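Oxalate oxidase 1 (Hordeum vulgare, PDB 1FI2) oxidises oxalate with molecular oxygen to carbon dioxide and hydrogen peroxide in the plant apoplast, using a bound manganese ion, and also has superoxide dismutase activity. Local coordinates at residues Thr84-Ile89 with Ile160-Leu165; His88-Ala93 with Leu135-Phe140. All coordinates share one frame; numbering follows the deposited sequence.

Contact 1 (Thr84-Ile89 with Ile160-Leu165); sequences TNPPHI and IVFVPL. With MN (manganese (II) ion), chain B.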
loop_
_atom_site.group_PDB
_atom_site.type_symbol
_atom_site.label_atom_id
_atom_site.label_comp_id
_atom_site.label_asym_id
_atom_site.label_seq_id
_atom_site.Cartn_x
_atom_site.Cartn_y
_atom_site.Cartn_z
ATOM N N THR A 84 -30.584 -10.485 14.986
ATOM C CA THR A 84 -29.134 -10.586 14.884
ATOM C C THR A 84 -28.610 -10.193 13.512
ATOM O O THR A 84 -29.301 -10.349 12.506
ATOM C CB THR A 84 -28.717 -12.039 15.209
ATOM O OG1 THR A 84 -27.290 -12.166 15.212
ATOM C CG2 THR A 84 -29.287 -13.034 14.206
ATOM N N ASN A 85 -27.448 -9.562 13.478
ATOM C CA ASN A 85 -26.603 -9.489 12.272
ATOM C C ASN A 85 -25.717 -10.706 12.554
ATOM O O ASN A 85 -24.958 -10.677 13.524
ATOM C CB ASN A 85 -25.863 -8.173 12.193
ATOM C CG ASN A 85 -25.300 -7.829 10.830
ATOM O OD1 ASN A 85 -25.619 -8.468 9.827
ATOM N ND2 ASN A 85 -24.456 -6.804 10.781
ATOM N N PRO A 86 -25.970 -11.820 11.878
ATOM C CA PRO A 86 -25.323 -13.089 12.160
ATOM C C PRO A 86 -23.824 -13.093 12.005
ATOM O O PRO A 86 -23.265 -12.194 11.395
ATOM C CB PRO A 86 -25.990 -14.058 11.186
ATOM C CG PRO A 86 -26.510 -13.215 10.076
ATOM C CD PRO A 86 -26.894 -11.906 10.718
ATOM N N PRO A 87 -23.126 -14.064 12.576
ATOM C CA PRO A 87 -21.681 -14.182 12.426
ATOM C C PRO A 87 -21.256 -13.946 10.990
ATOM O O PRO A 87 -21.606 -14.759 10.141
ATOM C CB PRO A 87 -21.413 -15.621 12.855
ATOM C CG PRO A 87 -22.455 -15.865 13.900
ATOM C CD PRO A 87 -23.698 -15.199 13.343
ATOM N N HIS A 88 -20.500 -12.911 10.677
ATOM C CA HIS A 88 -20.088 -12.618 9.306
ATOM C C HIS A 88 -18.667 -12.086 9.241
ATOM O O HIS A 88 -18.014 -11.877 10.264
ATOM C CB HIS A 88 -21.061 -11.630 8.653
ATOM C CG HIS A 88 -21.077 -10.282 9.306
ATOM N ND1 HIS A 88 -21.782 -10.030 10.463
ATOM C CD2 HIS A 88 -20.467 -9.118 8.963
ATOM C CE1 HIS A 88 -21.609 -8.762 10.808
ATOM N NE2 HIS A 88 -20.822 -8.194 9.916
ATOM N N ILE A 89 -18.130 -11.915 8.036
ATOM C CA ILE A 89 -16.775 -11.446 7.779
ATOM C C ILE A 89 -16.749 -10.445 6.625
ATOM O O ILE A 89 -17.459 -10.615 5.636
ATOM C CB ILE A 89 -15.833 -12.620 7.429
ATOM C CG1 ILE A 89 -15.475 -13.426 8.681
ATOM C CG2 ILE A 89 -14.539 -12.179 6.753
ATOM C CD1 ILE A 89 -15.373 -14.913 8.502
ATOM N N ILE A 160 -19.237 -8.828 2.039
ATOM C CA ILE A 160 -19.755 -9.478 3.245
ATOM C C ILE A 160 -19.930 -10.973 3.006
ATOM O O ILE A 160 -20.533 -11.417 2.036
ATOM C CB ILE A 160 -21.028 -8.836 3.802
ATOM C CG1 ILE A 160 -21.467 -9.570 5.080
ATOM C CG2 ILE A 160 -22.152 -8.844 2.786
ATOM C CD1 ILE A 160 -22.406 -8.778 5.958
ATOM N N VAL A 161 -19.305 -11.743 3.891
ATOM C CA VAL A 161 -19.397 -13.197 3.888
ATOM C C VAL A 161 -20.280 -13.598 5.072
ATOM O O VAL A 161 -19.830 -13.524 6.218
ATOM C CB VAL A 161 -18.018 -13.867 4.023
ATOM C CG1 VAL A 161 -18.134 -15.378 4.177
ATOM C CG2 VAL A 161 -17.147 -13.526 2.821
ATOM N N PHE A 162 -21.564 -13.809 4.815
ATOM C CA PHE A 162 -22.476 -14.235 5.881
ATOM C C PHE A 162 -22.195 -15.711 6.152
ATOM O O PHE A 162 -22.358 -16.526 5.242
ATOM C CB PHE A 162 -23.925 -14.025 5.485
ATOM C CG PHE A 162 -24.463 -12.635 5.644
ATOM C CD1 PHE A 162 -24.820 -11.888 4.533
ATOM C CD2 PHE A 162 -24.618 -12.074 6.904
ATOM C CE1 PHE A 162 -25.325 -10.607 4.677
ATOM C CE2 PHE A 162 -25.118 -10.793 7.050
ATOM C CZ PHE A 162 -25.477 -10.061 5.935
ATOM N N VAL A 163 -21.762 -16.057 7.357
ATOM C CA VAL A 163 -21.372 -17.443 7.623
ATOM C C VAL A 163 -22.463 -18.476 7.465
ATOM O O VAL A 163 -22.278 -19.445 6.712
ATOM C CB VAL A 163 -20.616 -17.552 8.958
ATOM C CG1 VAL A 163 -20.263 -19.008 9.237
ATOM C CG2 VAL A 163 -19.346 -16.709 8.912
ATOM N N PRO A 164 -23.601 -18.339 8.126
ATOM C CA PRO A 164 -24.686 -19.301 8.015
ATOM C C PRO A 164 -25.183 -19.461 6.589
ATOM O O PRO A 164 -25.248 -20.574 6.058
ATOM C CB PRO A 164 -25.766 -18.768 8.947
ATOM C CG PRO A 164 -25.038 -17.879 9.902
ATOM C CD PRO A 164 -23.926 -17.253 9.082
ATOM N N LEU A 165 -25.493 -18.353 5.920
ATOM C CA LEU A 165 -25.975 -18.402 4.541
ATOM C C LEU A 165 -24.948 -18.984 3.581
ATOM O O LEU A 165 -25.318 -19.771 2.704
ATOM C CB LEU A 165 -26.428 -17.012 4.090
ATOM C CG LEU A 165 -26.935 -16.867 2.654
ATOM C CD1 LEU A 165 -28.189 -17.697 2.428
ATOM C CD2 LEU A 165 -27.205 -15.401 2.332
HETATM MN MN MN B . -19.686 -6.237 10.119
HETATM O O HOH W 1 -21.409 -5.212 8.737
HETATM O O HOH W 2 -20.797 -5.619 11.955
#
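H88 and F162 face each other as a non-hydrogen-bonded pair of antiparallel strands, and their side chains lie on the same side of the sheet. The H88 ring is turned inward to the manganese ion. Its CG sits between the backbone N and the carbonyl carbon (chi1 64°), and NE2 binds the metal at 2.3 Å. The other ring nitrogen is also held: ND1 donates to O of P86 at 2.8 Å, almost in the ring plane. Metal and carbonyl together fix the rotation of the imidazole. I160 touches the ring obliquely, CD1 lying 3.6 Å from H88 CD2. The same CD1 lies over one face of the F162 ring, toward its rim. The F162 ring has further neighbours in 84-89. P86 CG comes to 3.9 Å from CD2 of F162, and H88 CB lies near that CD2. N85 has CG anti to the backbone N (chi1 -163°). Its OD1 meets the ring edge, 3.7 Å from F162 CE2, with amide and ring planes 62° apart. ND2 of N85 is held by OE1 of Q139. I89 and V161 form the next pair and exchange two backbone hydrogen bonds; their side chains point to the other side of the sheet. At the start of helix 163-169, V163 N donates to O of P87 at 3.1 Å, and P164 CG packs on P86 CB. I89 and V163 each meet their own counterparts on a second subunit. The arrangement belongs to the cupin beta-jellyroll, with a metal-binding histidine inside the barrel and N85, an oxalate-binding residue, nearby.

Contact 2 (His88-Ala93 with Leu135-Phe140); sequences HIHPRA and LMHFQF. With MN (manganese (II) ion), chain B.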
loop_
_atom_site.group_PDB
_atom_site.type_symbol
_atom_site.label_atom_id
_atom_site.label_comp_id
_atom_site.label_asym_id
_atom_site.label_seq_id
_atom_site.Cartn_x
_atom_site.Cartn_y
_atom_site.Cartn_z
ATOM N N HIS A 88 -20.500 -12.911 10.677
ATOM C CA HIS A 88 -20.088 -12.618 9.306
ATOM C C HIS A 88 -18.667 -12.086 9.241
ATOM O O HIS A 88 -18.014 -11.877 10.264
ATOM C CB HIS A 88 -21.061 -11.630 8.653
ATOM C CG HIS A 88 -21.077 -10.282 9.306
ATOM N ND1 HIS A 88 -21.782 -10.030 10.463
ATOM C CD2 HIS A 88 -20.467 -9.118 8.963
ATOM C CE1 HIS A 88 -21.609 -8.762 10.808
ATOM N NE2 HIS A 88 -20.822 -8.194 9.916
ATOM N N ILE A 89 -18.130 -11.915 8.036
ATOM C CA ILE A 89 -16.775 -11.446 7.779
ATOM C C ILE A 89 -16.749 -10.445 6.625
ATOM O O ILE A 89 -17.459 -10.615 5.636
ATOM C CB ILE A 89 -15.833 -12.620 7.429
ATOM C CG1 ILE A 89 -15.475 -13.426 8.681
ATOM C CG2 ILE A 89 -14.539 -12.179 6.753
ATOM C CD1 ILE A 89 -15.373 -14.913 8.502
ATOM N N HIS A 90 -15.908 -9.424 6.737
ATOM C CA HIS A 90 -15.618 -8.497 5.650
ATOM C C HIS A 90 -14.224 -8.836 5.132
ATOM O O HIS A 90 -13.228 -8.611 5.824
ATOM C CB HIS A 90 -15.660 -7.027 6.101
ATOM C CG HIS A 90 -16.984 -6.723 6.738
ATOM N ND1 HIS A 90 -18.146 -6.652 6.004
ATOM C CD2 HIS A 90 -17.337 -6.526 8.025
ATOM C CE1 HIS A 90 -19.165 -6.420 6.811
ATOM N NE2 HIS A 90 -18.700 -6.344 8.046
ATOM N N PRO A 91 -14.138 -9.390 3.925
ATOM C CA PRO A 91 -12.886 -9.813 3.358
ATOM C C PRO A 91 -11.876 -8.719 3.085
ATOM O O PRO A 91 -10.690 -9.045 2.967
ATOM C CB PRO A 91 -13.264 -10.498 2.039
ATOM C CG PRO A 91 -14.658 -10.089 1.742
ATOM C CD PRO A 91 -15.292 -9.720 3.054
ATOM N N ARG A 92 -12.315 -7.481 2.858
ATOM C CA ARG A 92 -11.381 -6.437 2.445
ATOM C C ARG A 92 -11.396 -5.186 3.303
ATOM O O ARG A 92 -10.979 -4.121 2.814
ATOM C CB ARG A 92 -11.660 -6.095 0.968
ATOM C CG ARG A 92 -11.259 -7.185 -0.015
ATOM C CD ARG A 92 -11.671 -6.868 -1.437
ATOM N NE ARG A 92 -13.090 -6.647 -1.596
ATOM C CZ ARG A 92 -14.058 -7.519 -1.810
ATOM N NH1 ARG A 92 -13.822 -8.820 -1.925
ATOM N NH2 ARG A 92 -15.299 -7.067 -1.924
ATOM N N ALA A 93 -11.761 -5.287 4.586
ATOM C CA ALA A 93 -11.749 -4.089 5.417
ATOM C C ALA A 93 -11.953 -4.295 6.911
ATOM O O ALA A 93 -12.605 -5.221 7.368
ATOM C CB ALA A 93 -12.871 -3.150 4.950
ATOM N N LEU A 135 -12.005 -10.733 10.377
ATOM C CA LEU A 135 -12.358 -11.588 11.505
ATOM C C LEU A 135 -13.865 -11.792 11.599
ATOM O O LEU A 135 -14.635 -10.903 11.237
ATOM C CB LEU A 135 -11.826 -10.997 12.812
ATOM C CG LEU A 135 -10.308 -10.827 12.912
ATOM C CD1 LEU A 135 -9.910 -10.259 14.267
ATOM C CD2 LEU A 135 -9.587 -12.150 12.679
ATOM N N MET A 136 -14.276 -12.953 12.098
ATOM C CA MET A 136 -15.701 -13.238 12.279
ATOM C C MET A 136 -16.273 -12.392 13.413
ATOM O O MET A 136 -15.613 -12.178 14.434
ATOM C CB MET A 136 -15.907 -14.737 12.530
ATOM C CG MET A 136 -17.355 -15.181 12.369
ATOM S SD MET A 136 -17.654 -16.910 12.786
ATOM C CE MET A 136 -16.517 -17.736 11.675
ATOM N N HIS A 137 -17.490 -11.880 13.228
ATOM C CA HIS A 137 -18.128 -11.047 14.249
ATOM C C HIS A 137 -19.641 -11.051 14.084
ATOM O O HIS A 137 -20.150 -11.486 13.046
ATOM C CB HIS A 137 -17.571 -9.621 14.196
ATOM C CG HIS A 137 -17.756 -8.919 12.887
ATOM N ND1 HIS A 137 -17.092 -9.319 11.746
ATOM C CD2 HIS A 137 -18.504 -7.848 12.524
ATOM C CE1 HIS A 137 -17.427 -8.535 10.748
ATOM N NE2 HIS A 137 -18.289 -7.624 11.175
ATOM N N PHE A 138 -20.365 -10.589 15.096
ATOM C CA PHE A 138 -21.822 -10.556 15.045
ATOM C C PHE A 138 -22.384 -9.510 16.005
ATOM O O PHE A 138 -21.656 -8.992 16.851
ATOM C CB PHE A 138 -22.383 -11.924 15.474
ATOM C CG PHE A 138 -22.058 -12.313 16.894
ATOM C CD1 PHE A 138 -22.858 -11.913 17.953
ATOM C CD2 PHE A 138 -20.945 -13.090 17.170
ATOM C CE1 PHE A 138 -22.556 -12.273 19.251
ATOM C CE2 PHE A 138 -20.635 -13.453 18.470
ATOM C CZ PHE A 138 -21.438 -13.042 19.516
ATOM N N GLN A 139 -23.670 -9.216 15.872
ATOM C CA GLN A 139 -24.374 -8.298 16.758
ATOM C C GLN A 139 -25.729 -8.938 17.095
ATOM O O GLN A 139 -26.336 -9.575 16.238
ATOM C CB GLN A 139 -24.595 -6.892 16.226
ATOM C CG GLN A 139 -23.357 -6.015 16.097
ATOM C CD GLN A 139 -22.713 -6.170 14.732
ATOM O OE1 GLN A 139 -23.405 -6.406 13.734
ATOM N NE2 GLN A 139 -21.392 -6.061 14.662
ATOM N N PHE A 140 -26.176 -8.791 18.333
ATOM C CA PHE A 140 -27.444 -9.371 18.784
ATOM C C PHE A 140 -28.194 -8.362 19.645
ATOM O O PHE A 140 -27.628 -7.844 20.611
ATOM C CB PHE A 140 -27.136 -10.660 19.544
ATOM C CG PHE A 140 -28.306 -11.455 20.036
ATOM C CD1 PHE A 140 -29.038 -12.250 19.176
ATOM C CD2 PHE A 140 -28.635 -11.466 21.383
ATOM C CE1 PHE A 140 -30.108 -12.999 19.627
ATOM C CE2 PHE A 140 -29.700 -12.219 21.848
ATOM C CZ PHE A 140 -30.438 -12.984 20.968
HETATM MN MN MN B . -19.686 -6.237 10.119
HETATM O O HOH W 3 -14.451 -8.934 9.194
HETATM O O HOH W 2 -20.797 -5.619 11.955
HETATM O O HOH W 1 -21.409 -5.212 8.737
#
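H137 lies beside H88 in an antiparallel hydrogen-bonded pair, and both rings reach the manganese ion. From CB of H137, chi1 (59°) sets CG between the backbone N and the carbonyl carbon, 4.0 Å from O of H88. ND1 of H137 donates to O of L135 at 3.0 Å, tilted out of the carbonyl plane. CE1 of H137 meets CD2 of H90 at 3.4 Å, rim to rim. CD2 of H137 passes near NE2 of H88, the ring planes 55° apart. At the tip, NE2 of H137 binds manganese at 2.2 Å. H90 NE2 binds manganese at 2.3 Å, and ND1 of H90 is hydrogen-bonded to O of G159. E95 and two waters complete the site. Q139 NE2 donates to one of these, water 2, at 2.8 Å. Another water bridges N of H90 and O of L135. On the side of the strand away from the H88 ring, CG1 of I89 lies 3.6 Å from CA of M136, and CD1 reaches M136 CB. An alanine at I89 would probably leave a gap beside M136 and weaken packing on I89 of a second subunit. Strand 137-141 runs between strands 84-89 and 103-109: H88 and H137 exchange two backbone hydrogen bonds on one flank, while the F138 backbone bonds to G107 on the other. The turn from H90 to A93 leads to strand 95-101 of the other sheet, which carries E95.

Overall arrangement
The centres of contacts 1 and 2 are about 7 Å apart. Both start from strand 84-89 and share H88 and I89. Along the chain this strand comes first, then 135-140, then 160-165. In the sheet the order differs: strand 84-89 lies between 137-141 and 161-162, the latter being outermost within this chain. The contacts also touch directly, through T84 OG1 and Q139 O, 2.9 Å apart in a probable hydrogen bond. Contact 2 supplies three of the four protein ligands of manganese, and contact 1 shares one of them. Both contacts also reach a second subunit, which is consistent with the strand that carries H88 lying near a subunit interface of the hexamer.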